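Local coordinates for transcriptional regulator (NtrC family) (PDB 3DZD), which probably hydrolyses ATP in its AAA+ domain to activate transcription by sigma54 RNA polymerase, under the control of a receiver domain, and is held here in its inactive state, at residues A[313-316]-A[317-321]; A[298-301]-A[302-305]; A[136-139]-A[140-144]. All blocks are in the same frame, centred on the assembly; numbering follows the deposited sequence.

From the N terminus the chain passes first through contact 3 (136-144), the opening turns of helix 136-149 in the sigma-54 interaction domain. It then runs through the five-stranded parallel sheet and leaves its edge strand 294-297 into contact 2 (298-305), a tight turn that leads to helix 307-322, where contact 1 (313-321) lies. All three are local, each between neighbouring residues; they follow in series, so none nests in or crosses another. Contacts 2 and 3 touch, with L298, P299 and R304 packing on K137, I138 and I141. Contact 1 stands apart, about 8 Å from contact 2 between nearest atoms, and reaches the ADP from the lid.

Contact 1: residues A[313-316]-A[317-321]. With ADP (adenosine-5'-diphosphate), chain C.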
loop_
_atom_site.group_PDB
_atom_site.type_symbol
_atom_site.label_atom_id
_atom_site.label_comp_id
_atom_site.label_asym_id
_atom_site.label_seq_id
_atom_site.Cartn_x
_atom_site.Cartn_y
_atom_site.Cartn_z
ATOM N N GLU A 313 -5.931 -12.226 26.424
ATOM C CA GLU A 313 -7.316 -11.862 26.191
ATOM C C GLU A 313 -7.449 -11.160 24.847
ATOM O O GLU A 313 -8.430 -11.348 24.133
ATOM C CB GLU A 313 -7.825 -10.971 27.327
ATOM C CG GLU A 313 -7.989 -11.719 28.643
ATOM C CD GLU A 313 -8.239 -10.804 29.826
ATOM O OE1 GLU A 313 -7.861 -9.611 29.762
ATOM O OE2 GLU A 313 -8.809 -11.285 30.830
ATOM N N TYR A 314 -6.443 -10.368 24.501
ATOM C CA TYR A 314 -6.437 -9.644 23.240
ATOM C C TYR A 314 -6.343 -10.622 22.066
ATOM O O TYR A 314 -7.016 -10.449 21.041
ATOM C CB TYR A 314 -5.283 -8.637 23.224
ATOM C CG TYR A 314 -4.891 -8.100 21.858
ATOM C CD1 TYR A 314 -5.525 -6.991 21.308
ATOM C CD2 TYR A 314 -3.861 -8.681 21.140
ATOM C CE1 TYR A 314 -5.159 -6.498 20.067
ATOM C CE2 TYR A 314 -3.488 -8.199 19.906
ATOM C CZ TYR A 314 -4.138 -7.112 19.375
ATOM O OH TYR A 314 -3.740 -6.647 18.146
ATOM N N PHE A 315 -5.510 -11.651 22.214
ATOM C CA PHE A 315 -5.342 -12.629 21.142
ATOM C C PHE A 315 -6.546 -13.572 21.071
ATOM O O PHE A 315 -7.022 -13.907 19.990
ATOM C CB PHE A 315 -4.026 -13.412 21.300
ATOM C CG PHE A 315 -2.789 -12.587 21.030
ATOM C CD1 PHE A 315 -2.647 -11.890 19.833
ATOM C CD2 PHE A 315 -1.771 -12.499 21.973
ATOM C CE1 PHE A 315 -1.516 -11.115 19.584
ATOM C CE2 PHE A 315 -0.633 -11.744 21.726
ATOM C CZ PHE A 315 -0.504 -11.044 20.539
ATOM N N LEU A 316 -7.032 -13.991 22.232
ATOM C CA LEU A 316 -8.182 -14.880 22.308
ATOM C C LEU A 316 -9.394 -14.259 21.619
ATOM O O LEU A 316 -10.122 -14.942 20.908
ATOM C CB LEU A 316 -8.512 -15.195 23.765
ATOM C CG LEU A 316 -9.719 -16.101 24.002
ATOM C CD1 LEU A 316 -9.438 -17.508 23.492
ATOM C CD2 LEU A 316 -10.091 -16.122 25.481
ATOM N N LYS A 317 -9.610 -12.962 21.827
ATOM C CA LYS A 317 -10.718 -12.277 21.181
ATOM C C LYS A 317 -10.490 -12.174 19.688
ATOM O O LYS A 317 -11.357 -12.522 18.894
ATOM C CB LYS A 317 -10.925 -10.879 21.760
ATOM C CG LYS A 317 -11.913 -10.825 22.908
ATOM C CD LYS A 317 -11.510 -11.779 24.022
ATOM C CE LYS A 317 -12.252 -11.469 25.310
ATOM N NZ LYS A 317 -13.728 -11.530 25.111
ATOM N N LYS A 318 -9.316 -11.692 19.308
ATOM C CA LYS A 318 -9.014 -11.457 17.908
ATOM C C LYS A 318 -9.157 -12.719 17.058
ATOM O O LYS A 318 -9.651 -12.663 15.927
ATOM C CB LYS A 318 -7.615 -10.862 17.768
ATOM C CG LYS A 318 -7.056 -10.899 16.367
ATOM C CD LYS A 318 -5.928 -9.889 16.214
ATOM C CE LYS A 318 -4.845 -10.443 15.310
ATOM N NZ LYS A 318 -4.417 -11.784 15.811
ATOM N N PHE A 319 -8.731 -13.853 17.607
ATOM C CA PHE A 319 -8.779 -15.110 16.875
ATOM C C PHE A 319 -10.169 -15.739 16.909
ATOM O O PHE A 319 -10.684 -16.150 15.872
ATOM C CB PHE A 319 -7.718 -16.094 17.384
ATOM C CG PHE A 319 -6.315 -15.664 17.091
ATOM C CD1 PHE A 319 -5.969 -15.206 15.829
ATOM C CD2 PHE A 319 -5.336 -15.702 18.081
ATOM C CE1 PHE A 319 -4.672 -14.796 15.552
ATOM C CE2 PHE A 319 -4.042 -15.302 17.815
ATOM C CZ PHE A 319 -3.709 -14.846 16.556
ATOM N N ALA A 320 -10.772 -15.806 18.096
ATOM C CA ALA A 320 -12.121 -16.349 18.241
ATOM C C ALA A 320 -13.108 -15.641 17.311
ATOM O O ALA A 320 -13.999 -16.267 16.732
ATOM C CB ALA A 320 -12.588 -16.257 19.692
ATOM N N LYS A 321 -12.940 -14.334 17.167
ATOM C CA LYS A 321 -13.768 -13.560 16.264
ATOM C C LYS A 321 -13.446 -13.959 14.828
ATOM O O LYS A 321 -14.342 -14.181 14.008
ATOM C CB LYS A 321 -13.511 -12.062 16.466
ATOM C CG LYS A 321 -14.700 -11.154 16.161
ATOM C CD LYS A 321 -15.738 -11.190 17.277
ATOM C CE LYS A 321 -16.914 -10.247 17.003
ATOM N NZ LYS A 321 -17.904 -10.796 16.028
HETATM P PB ADP C . 9.961 -8.971 17.422
HETATM O O1B ADP C . 9.729 -7.903 16.371
HETATM O O2B ADP C . 10.874 -10.095 16.984
HETATM O O3B ADP C . 10.349 -8.438 18.768
HETATM P PA ADP C . 7.153 -9.477 16.891
HETATM O O1A ADP C . 6.449 -8.234 17.358
HETATM O O2A ADP C . 7.426 -9.610 15.407
HETATM O O3A ADP C . 8.523 -9.654 17.743
HETATM O "O5'" ADP C . 6.287 -10.756 17.342
HETATM C "C5'" ADP C . 5.168 -10.608 18.206
HETATM C "C4'" ADP C . 3.869 -11.008 17.534
HETATM O "O4'" ADP C . 2.836 -10.657 18.446
HETATM C "C3'" ADP C . 3.605 -10.139 16.323
HETATM O "O3'" ADP C . 2.614 -10.775 15.509
HETATM C "C2'" ADP C . 2.971 -8.883 16.859
HETATM O "O2'" ADP C . 1.933 -8.528 15.943
HETATM C "C1'" ADP C . 2.338 -9.341 18.156
HETATM N N9 ADP C . 2.689 -8.452 19.283
HETATM C C8 ADP C . 3.912 -8.333 19.833
HETATM N N7 ADP C . 3.909 -7.468 20.866
HETATM C C5 ADP C . 2.650 -7.014 20.992
HETATM C C6 ADP C . 1.961 -6.058 21.886
HETATM N N6 ADP C . 2.641 -5.416 22.873
HETATM N N1 ADP C . 0.644 -5.864 21.690
HETATM C C2 ADP C . -0.025 -6.508 20.716
HETATM N N3 ADP C . 0.535 -7.383 19.861
HETATM C C4 ADP C . 1.848 -7.669 19.951
#
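F315 and F319, one helical turn apart, make the apolar part of this contact: CB of F315 lies 4.0 Å from CE2 of F319. With CG anti to its own carbonyl carbon (chi1 -68°), F319 lays its ring beside the carbonyl it also uses through its backbone, so that CD2 of F319 comes to 3.1 Å from O of F315. Backbone bonds of the alpha-helical i to i+4 kind run from the N of K317, K318, F319 and A320 to the O of E313, Y314, F315 and L316; that from F319 N to F315 O is 2.9 Å. The bent chain of K317 brings CD of K317 close to O of E313, while NZ of K318 comes up at the edge of the F315 ring. Toward the nucleotide, CZ of F315 is 3.9 Å from N3 of ADP, and CE2 of Y314 is 3.9 Å from its C2. These two rings thus bring the lid helix to the adenine of the bound ADP. Helix 346-359 packs against this helix: F315 rests on K351 and I354, L316 on V358 and F319 on E355.

Contact 2: residues A[298-301]-A[302-305]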
loop_
_atom_site.group_PDB
_atom_site.type_symbol
_atom_site.label_atom_id
_atom_site.label_comp_id
_atom_site.label_asym_id
_atom_site.label_seq_id
_atom_site.Cartn_x
_atom_site.Cartn_y
_atom_site.Cartn_z
ATOM N N LEU A 298 12.988 -3.042 25.250
ATOM C CA LEU A 298 11.747 -3.764 25.524
ATOM C C LEU A 298 12.026 -4.950 26.426
ATOM O O LEU A 298 12.771 -5.843 26.053
ATOM C CB LEU A 298 11.111 -4.291 24.230
ATOM C CG LEU A 298 10.824 -3.280 23.129
ATOM C CD1 LEU A 298 10.006 -3.915 21.998
ATOM C CD2 LEU A 298 10.110 -2.064 23.712
ATOM N N PRO A 299 11.407 -4.978 27.608
ATOM C CA PRO A 299 11.601 -6.085 28.561
ATOM C C PRO A 299 10.981 -7.399 28.068
ATOM O O PRO A 299 10.005 -7.358 27.328
ATOM C CB PRO A 299 10.840 -5.622 29.810
ATOM C CG PRO A 299 10.242 -4.297 29.484
ATOM C CD PRO A 299 10.363 -4.033 28.033
ATOM N N PRO A 300 11.524 -8.551 28.502
ATOM C CA PRO A 300 10.876 -9.827 28.187
ATOM C C PRO A 300 9.459 -9.854 28.729
ATOM O O PRO A 300 9.119 -9.124 29.669
ATOM C CB PRO A 300 11.729 -10.857 28.926
ATOM C CG PRO A 300 13.022 -10.173 29.215
ATOM C CD PRO A 300 12.709 -8.726 29.356
ATOM N N LEU A 301 8.632 -10.690 28.122
ATOM C CA LEU A 301 7.249 -10.828 28.526
ATOM C C LEU A 301 7.127 -11.207 30.010
ATOM O O LEU A 301 6.255 -10.687 30.708
ATOM C CB LEU A 301 6.544 -11.851 27.630
ATOM C CG LEU A 301 5.123 -12.264 28.006
ATOM C CD1 LEU A 301 4.225 -11.059 28.186
ATOM C CD2 LEU A 301 4.564 -13.216 26.936
ATOM N N ARG A 302 8.006 -12.092 30.487
ATOM C CA ARG A 302 7.993 -12.521 31.887
ATOM C C ARG A 302 8.362 -11.409 32.875
ATOM O O ARG A 302 8.283 -11.606 34.089
ATOM C CB ARG A 302 8.932 -13.713 32.097
ATOM C CG ARG A 302 10.385 -13.356 31.931
ATOM C CD ARG A 302 11.249 -14.564 31.689
ATOM N NE ARG A 302 12.648 -14.208 31.449
ATOM C CZ ARG A 302 13.180 -13.997 30.247
ATOM N NH1 ARG A 302 12.434 -14.089 29.145
ATOM N NH2 ARG A 302 14.466 -13.692 30.141
ATOM N N GLU A 303 8.782 -10.252 32.367
ATOM C CA GLU A 303 9.075 -9.110 33.235
ATOM C C GLU A 303 7.935 -8.109 33.238
ATOM O O GLU A 303 8.081 -7.013 33.768
ATOM C CB GLU A 303 10.367 -8.396 32.814
ATOM C CG GLU A 303 11.649 -9.125 33.194
ATOM C CD GLU A 303 12.905 -8.308 32.883
ATOM O OE1 GLU A 303 12.871 -7.052 32.996
ATOM O OE2 GLU A 303 13.935 -8.929 32.532
ATOM N N ARG A 304 6.799 -8.485 32.655
ATOM C CA ARG A 304 5.731 -7.517 32.399
ATOM C C ARG A 304 4.482 -7.727 33.243
ATOM O O ARG A 304 3.402 -7.216 32.916
ATOM C CB ARG A 304 5.362 -7.507 30.924
ATOM C CG ARG A 304 6.521 -7.170 30.031
ATOM C CD ARG A 304 6.022 -6.767 28.678
ATOM N NE ARG A 304 7.078 -6.817 27.678
ATOM C CZ ARG A 304 6.852 -6.794 26.370
ATOM N NH1 ARG A 304 5.597 -6.720 25.932
ATOM N NH2 ARG A 304 7.868 -6.832 25.507
ATOM N N GLY A 305 4.641 -8.461 34.340
ATOM C CA GLY A 305 3.559 -8.644 35.275
ATOM C C GLY A 305 2.384 -9.326 34.612
ATOM O O GLY A 305 2.518 -10.423 34.048
#
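The linker between edge strand 294-297 and lid helix 307-322 turns here through a short 3-10 segment, and R304 reaches back across it to P299. NE and NH2 of R304 both grip O of P299, at 3.0 Å and 2.9 Å; the oxygen lies in the guanidinium plane, with NH2 nearly along the C=O axis and NE above the carbonyl plane. An extended chain from CG to NE carries the guanidinium that far. In the backbone, E303 N bonds to P300 O at 2.9 Å and R304 N to L301 O at 3.0 Å. Two polar side chains meet the P300 ring: CB of P300 sits over one face of the R302 guanidinium, 3.3 Å from NH1 of R302, while OE2 of E303 is 3.4 Å from CD of P300. R302 spends its charge on E160, a salt bridge outside the turn. Cutting R304 back to an alanine would probably leave the P299 carbonyl without the two donors described and open a gap against I138. NH2 of R304 also bonds to T163 O, so this side chain, within about 4 Å of the ADP at the nearest atoms, ties linker to P-loop through two neutral backbone carbonyls.

Contact 3: residues A[136-139]-A[140-144]; sequences PKIL and EIKRL
I138 and I141 meet through the ends of their side chains, CD1 of I138 lying 4.4 Å from CD1 of I141, on the buried side of the first turns of helix 136-149. On another flank of I138, its CG2 lies 4.0 Å from CE of K142, and the two side chains run across each other at a slant. The K142 chain is fully extended; chi1 of -72° starts it beside the backbone N, and CG of K142 passes 3.4 Å from O of I138. Its charged end is used outside these turns, where NZ of K142 bonds to G133 O and K142 also makes a cation-pi contact with F131.

The backbone bonds are the i to i+4 set of an alpha helix: the N of E140, I141, K142 and R143 donate to the O of P136, K137, I138 and L139. The bond from I141 N to K137 O is the longest of the four, at 3.3 Å.

Polar side chains supply the rest. One water donates to O of K137 at 2.7 Å and to OE1 of E140 at 2.6 Å, so the K137 carbonyl takes a second donor besides its helical one. R143 bends at chi3 (-85°), which folds its guanidinium back over the turn: CA of E140 lies over one face, and NE of R143 is 3.7 Å from O of L139.

This is an amphipathic helix start in a P-loop AAA+ domain: its apolar side, where I141 packs on I296, rests on edge strand 294-297 and the linker to the lid, with the side chain of I138 about 6 Å from the bound ADP.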
loop_
_atom_site.group_PDB
_atom_site.type_symbol
_atom_site.label_atom_id
_atom_site.label_comp_id
_atom_site.label_asym_id
_atom_site.label_seq_id
_atom_site.Cartn_x
_atom_site.Cartn_y
_atom_site.Cartn_z
ATOM N N PRO A 136 4.177 -0.732 34.206
ATOM C CA PRO A 136 4.907 0.542 34.288
ATOM C C PRO A 136 6.077 0.637 33.298
ATOM O O PRO A 136 6.343 1.709 32.747
ATOM C CB PRO A 136 5.417 0.555 35.729
ATOM C CG PRO A 136 4.388 -0.253 36.491
ATOM C CD PRO A 136 3.913 -1.317 35.536
ATOM N N LYS A 137 6.771 -0.469 33.065
ATOM C CA LYS A 137 7.858 -0.440 32.090
ATOM C C LYS A 137 7.334 -0.206 30.666
ATOM O O LYS A 137 7.930 0.547 29.894
ATOM C CB LYS A 137 8.710 -1.704 32.185
ATOM C CG LYS A 137 9.598 -1.698 33.425
ATOM C CD LYS A 137 10.154 -3.074 33.789
ATOM C CE LYS A 137 11.435 -2.883 34.616
ATOM N NZ LYS A 137 11.735 -3.998 35.562
ATOM N N ILE A 138 6.204 -0.825 30.336
ATOM C CA ILE A 138 5.607 -0.617 29.025
ATOM C C ILE A 138 4.985 0.764 28.874
ATOM O O ILE A 138 5.108 1.382 27.832
ATOM C CB ILE A 138 4.554 -1.670 28.701
ATOM C CG1 ILE A 138 5.199 -3.061 28.672
ATOM C CG2 ILE A 138 3.892 -1.329 27.371
ATOM C CD1 ILE A 138 6.261 -3.232 27.598
ATOM N N LEU A 139 4.319 1.250 29.914
ATOM C CA LEU A 139 3.759 2.601 29.879
ATOM C C LEU A 139 4.856 3.652 29.692
ATOM O O LEU A 139 4.648 4.669 29.030
ATOM C CB LEU A 139 2.939 2.886 31.142
ATOM C CG LEU A 139 1.731 1.951 31.286
ATOM C CD1 LEU A 139 0.980 2.192 32.584
ATOM C CD2 LEU A 139 0.801 2.090 30.066
ATOM N N GLU A 140 6.023 3.394 30.266
ATOM C CA GLU A 140 7.168 4.286 30.129
ATOM C C GLU A 140 7.623 4.375 28.666
ATOM O O GLU A 140 7.873 5.462 28.154
ATOM C CB GLU A 140 8.297 3.793 31.035
ATOM C CG GLU A 140 9.523 4.677 31.099
ATOM C CD GLU A 140 10.622 4.070 31.977
ATOM O OE1 GLU A 140 10.701 2.815 32.060
ATOM O OE2 GLU A 140 11.407 4.845 32.590
ATOM N N ILE A 141 7.712 3.221 27.999
ATOM C CA ILE A 141 8.024 3.154 26.565
ATOM C C ILE A 141 6.960 3.907 25.747
ATOM O O ILE A 141 7.282 4.691 24.853
ATOM C CB ILE A 141 8.155 1.680 26.081
ATOM C CG1 ILE A 141 9.423 1.036 26.652
ATOM C CG2 ILE A 141 8.134 1.578 24.558
ATOM C CD1 ILE A 141 9.464 -0.468 26.567
ATOM N N LYS A 142 5.690 3.688 26.078
ATOM C CA LYS A 142 4.597 4.337 25.351
ATOM C C LYS A 142 4.640 5.863 25.420
ATOM O O LYS A 142 4.250 6.537 24.461
ATOM C CB LYS A 142 3.241 3.824 25.831
ATOM C CG LYS A 142 2.939 2.402 25.402
ATOM C CD LYS A 142 1.558 1.965 25.860
ATOM C CE LYS A 142 1.184 0.629 25.256
ATOM N NZ LYS A 142 0.064 -0.018 26.004
ATOM N N ARG A 143 5.120 6.402 26.541
ATOM C CA ARG A 143 5.293 7.848 26.694
ATOM C C ARG A 143 6.539 8.347 25.968
ATOM O O ARG A 143 6.611 9.504 25.553
ATOM C CB ARG A 143 5.386 8.237 28.172
ATOM C CG ARG A 143 4.053 8.241 28.901
ATOM C CD ARG A 143 4.183 8.731 30.347
ATOM N NE ARG A 143 4.558 7.662 31.272
ATOM C CZ ARG A 143 5.784 7.501 31.760
ATOM N NH1 ARG A 143 6.749 8.348 31.410
ATOM N NH2 ARG A 143 6.043 6.502 32.597
ATOM N N LEU A 144 7.523 7.469 25.823
ATOM C CA LEU A 144 8.797 7.848 25.236
ATOM C C LEU A 144 8.708 7.944 23.714
ATOM O O LEU A 144 9.301 8.829 23.100
ATOM C CB LEU A 144 9.865 6.834 25.642
ATOM C CG LEU A 144 11.228 6.947 24.970
ATOM C CD1 LEU A 144 11.972 8.205 25.454
ATOM C CD2 LEU A 144 12.045 5.676 25.213
HETATM O O HOH W 1 10.532 1.363 29.963
#